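Local coordinates for protein orotidine 5'-phosphate decarboxylase (Methanocaldococcus jannaschii, PDB 4LUI) that probably catalyses the decarboxylation of orotidine 5'-monophosphate to uridine 5'-monophosphate, the last step of de novo UMP synthesis, at residues Glu170-Ile175 / Asn200-Asn205. Sequence-based numbering, arbitrary orientation.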
ATOM      1  N   GLU B 170      26.895  -9.065   0.954  1.00 22.02           N
ATOM      2  CA  GLU B 170      27.666  -8.267   0.009  1.00 26.11           C
ATOM      3  C   GLU B 170      26.770  -7.236  -0.673  1.00 22.44           C
ATOM      4  O   GLU B 170      27.197  -6.121  -0.957  1.00 23.32           O
ATOM      5  CB  GLU B 170      28.347  -9.163  -1.025  1.00 26.04           C
ATOM      6  CG  GLU B 170      29.346 -10.167  -0.435  1.00 32.55           C
ATOM      7  CD  GLU B 170      28.712 -11.491  -0.006  1.00 34.67           C
ATOM      8  OE1 GLU B 170      27.467 -11.593   0.027  1.00 28.05           O
ATOM      9  OE2 GLU B 170      29.475 -12.437   0.291  1.00 40.33           O
ATOM     10  N   ARG B 171      25.523  -7.616  -0.934  1.00 20.57           N
ATOM     11  CA  ARG B 171      24.563  -6.709  -1.557  1.00 18.38           C
ATOM     12  C   ARG B 171      24.103  -5.629  -0.582  1.00 20.53           C
ATOM     13  O   ARG B 171      23.926  -4.468  -0.961  1.00 19.81           O
ATOM     14  CB  ARG B 171      23.369  -7.494  -2.104  1.00 21.63           C
ATOM     15  CG  ARG B 171      22.250  -6.640  -2.669  1.00 18.84           C
ATOM     16  CD  ARG B 171      22.697  -5.838  -3.895  1.00 18.07           C
ATOM     17  NE  ARG B 171      21.663  -4.874  -4.263  1.00 19.58           N
ATOM     18  CZ  ARG B 171      21.852  -3.819  -5.048  1.00 19.73           C
ATOM     19  NH1 ARG B 171      23.045  -3.576  -5.584  1.00 20.77           N
ATOM     20  NH2 ARG B 171      20.839  -3.001  -5.291  1.00 17.68           N
ATOM     21  N   LEU B 172      23.906  -6.013   0.679  1.00 18.48           N
ATOM     22  CA  LEU B 172      23.540  -5.049   1.717  1.00 19.14           C
ATOM     23  C   LEU B 172      24.619  -3.968   1.854  1.00 18.84           C
ATOM     24  O   LEU B 172      24.318  -2.774   1.954  1.00 20.18           O
ATOM     25  CB  LEU B 172      23.316  -5.775   3.052  1.00 16.83           C
ATOM     26  CG  LEU B 172      22.821  -4.931   4.232  1.00 22.57           C
ATOM     27  CD1 LEU B 172      21.514  -4.233   3.892  1.00 22.75           C
ATOM     28  CD2 LEU B 172      22.634  -5.817   5.460  1.00 22.33           C
ATOM     29  N   LYS B 173      25.877  -4.383   1.821  1.00 19.16           N
ATOM     30  CA  LYS B 173      26.983  -3.433   1.874  1.00 19.45           C
ATOM     31  C   LYS B 173      26.927  -2.448   0.701  1.00 26.50           C
ATOM     32  O   LYS B 173      27.149  -1.251   0.872  1.00 24.33           O
ATOM     33  CB  LYS B 173      28.321  -4.173   1.905  1.00 18.30           C
ATOM     34  CG  LYS B 173      29.527  -3.267   2.051  1.00 24.74           C
ATOM     35  CD  LYS B 173      30.796  -4.076   2.244  1.00 33.79           C
ATOM     36  CE  LYS B 173      32.009  -3.179   2.472  1.00 44.04           C
ATOM     37  NZ  LYS B 173      32.420  -2.457   1.234  1.00 47.90           N
ATOM     38  N   GLU B 174      26.611  -2.948  -0.488  1.00 19.75           N
ATOM     39  CA  GLU B 174      26.512  -2.086  -1.662  1.00 18.78           C
ATOM     40  C   GLU B 174      25.383  -1.066  -1.505  1.00 18.34           C
ATOM     41  O   GLU B 174      25.535   0.107  -1.854  1.00 20.69           O
ATOM     42  CB  GLU B 174      26.299  -2.923  -2.925  1.00 18.47           C
ATOM     43  CG  GLU B 174      27.497  -3.762  -3.297  1.00 22.81           C
ATOM     44  CD  GLU B 174      27.216  -4.713  -4.446  1.00 29.91           C
ATOM     45  OE1 GLU B 174      26.056  -5.138  -4.600  1.00 28.41           O
ATOM     46  OE2 GLU B 174      28.160  -5.029  -5.199  1.00 31.99           O
ATOM     47  N   ILE B 175      24.254  -1.524  -0.983  1.00 18.71           N
ATOM     48  CA  ILE B 175      23.108  -0.656  -0.751  1.00 17.72           C
ATOM     49  C   ILE B 175      23.441   0.481   0.231  1.00 23.21           C
ATOM     50  O   ILE B 175      23.159   1.643  -0.046  1.00 20.81           O
ATOM     51  CB  ILE B 175      21.890  -1.475  -0.266  1.00 21.78           C
ATOM     52  CG1 ILE B 175      21.448  -2.450  -1.362  1.00 20.70           C
ATOM     53  CG2 ILE B 175      20.742  -0.569   0.092  1.00 25.16           C
ATOM     54  CD1 ILE B 175      20.543  -3.557  -0.846  1.00 19.72           C
ATOM     55  N   ASN B 200      28.311  -6.609  11.311  1.00 26.80           N
ATOM     56  CA  ASN B 200      29.517  -5.799  11.143  1.00 30.84           C
ATOM     57  C   ASN B 200      29.358  -4.726  10.066  1.00 28.99           C
ATOM     58  O   ASN B 200      30.188  -3.823   9.946  1.00 34.40           O
ATOM     59  CB  ASN B 200      30.728  -6.686  10.849  1.00 37.64           C
ATOM     60  CG  ASN B 200      30.432  -7.750   9.813  1.00 48.96           C
ATOM     61  OD1 ASN B 200      29.773  -7.486   8.811  1.00 58.55           O
ATOM     62  ND2 ASN B 200      30.910  -8.966  10.056  1.00 53.22           N
ATOM     63  N   ILE B 201      28.282  -4.844   9.291  1.00 26.09           N
ATOM     64  CA  ILE B 201      27.936  -3.893   8.241  1.00 22.36           C
ATOM     65  C   ILE B 201      27.051  -2.795   8.813  1.00 27.33           C
ATOM     66  O   ILE B 201      27.102  -1.652   8.377  1.00 27.83           O
ATOM     67  CB  ILE B 201      27.160  -4.600   7.102  1.00 25.75           C
ATOM     68  CG1 ILE B 201      28.022  -5.696   6.471  1.00 35.46           C
ATOM     69  CG2 ILE B 201      26.697  -3.607   6.036  1.00 31.22           C
ATOM     70  CD1 ILE B 201      27.379  -6.367   5.274  1.00 37.05           C
ATOM     71  N   LEU B 202      26.253  -3.152   9.813  1.00 26.26           N
ATOM     72  CA  LEU B 202      25.266  -2.243  10.379  1.00 23.22           C
ATOM     73  C   LEU B 202      25.813  -1.456  11.565  1.00 21.40           C
ATOM     74  O   LEU B 202      26.819  -1.841  12.164  1.00 28.18           O
ATOM     75  CB  LEU B 202      24.021  -3.034  10.792  1.00 19.34           C
ATOM     76  CG  LEU B 202      23.383  -3.859   9.671  1.00 17.32           C
ATOM     77  CD1 LEU B 202      22.305  -4.781  10.230  1.00 18.57           C
ATOM     78  CD2 LEU B 202      22.802  -2.969   8.577  1.00 17.12           C
ATOM     79  N   ASP B 203      25.173  -0.334  11.887  1.00 19.95           N
ATOM     80  CA  ASP B 203      25.529   0.420  13.090  1.00 21.71           C
ATOM     81  C   ASP B 203      24.298   0.801  13.907  1.00 22.75           C
ATOM     82  O   ASP B 203      23.183   0.312  13.635  1.00 18.23           O
ATOM     83  CB  ASP B 203      26.427   1.640  12.783  1.00 23.54           C
ATOM     84  CG  ASP B 203      25.736   2.715  11.952  1.00 28.11           C
ATOM     85  OD1 ASP B 203      24.497   2.741  11.870  1.00 22.83           O
ATOM     86  OD2 ASP B 203      26.456   3.570  11.384  1.00 28.42           O
ATOM     87  N   GLU B 204      24.501   1.678  14.885  1.00 22.89           N
ATOM     88  CA  GLU B 204      23.473   2.000  15.874  1.00 18.76           C
ATOM     89  C   GLU B 204      22.321   2.803  15.283  1.00 19.69           C
ATOM     90  O   GLU B 204      21.275   2.968  15.922  1.00 21.99           O
ATOM     91  CB  GLU B 204      24.085   2.718  17.091  1.00 20.26           C
ATOM     92  CG  GLU B 204      24.435   4.181  16.875  1.00 27.99           C
ATOM     93  CD  GLU B 204      25.834   4.376  16.328  1.00 33.32           C
ATOM     94  OE1 GLU B 204      26.418   3.399  15.810  1.00 27.53           O
ATOM     95  OE2 GLU B 204      26.353   5.510  16.430  1.00 31.51           O
ATOM     96  N   ASN B 205      22.499   3.289  14.056  1.00 20.77           N
ATOM     97  CA  ASN B 205      21.409   3.969  13.369  1.00 16.48           C
ATOM     98  C   ASN B 205      20.633   3.090  12.402  1.00 17.97           C
ATOM     99  O   ASN B 205      19.604   3.507  11.866  1.00 17.44           O
ATOM    100  CB  ASN B 205      21.919   5.225  12.683  1.00 21.21           C
ATOM    101  CG  ASN B 205      22.360   6.267  13.682  1.00 23.74           C
ATOM    102  OD1 ASN B 205      21.587   6.654  14.564  1.00 26.27           O
ATOM    103  ND2 ASN B 205      23.609   6.690  13.588  1.00 22.95           N
TER
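Ile201 reaches over to helix 169-179 and sets CD1 against Lys173 and CG2 against both the Lys173 backbone and Leu172. Its CD1 comes within 4.1 Å of Lys173 CB, while CG2 lies 4.2 Å from Lys173 CA, so the isoleucine meets the base of the lysine rather than its charged end. Lys173 runs out extended from there, CG anti to the backbone N (chi1 -176°), and bends at the last torsion; its NZ lies well clear of Ile201 and forms a salt bridge with Glu177, one turn further along the helix. Leu172, one residue earlier, points at the loop: its CG is 4.5 Å from Ile201 CG2, and its CD2 meets Leu202 CD2 tip to tip at 4.2 Å. In the TIM barrel of this decarboxylase, the helix lies on the outside between strands 161-163 and 183-186, and the 200-205 loop leads into the final strand, 207-210. Leu172 touches Val183 and Leu202 touches Thr185, both on strand 183-186; the two leucines are buried, whereas Lys173 is exposed and Ile201 partly so. Beyond Leu202 the chain moves away from the helix and turns at Asp203, whose OD1 accepts a hydrogen bond from the backbone N of Asn205 at 3.0 Å in an Asx turn.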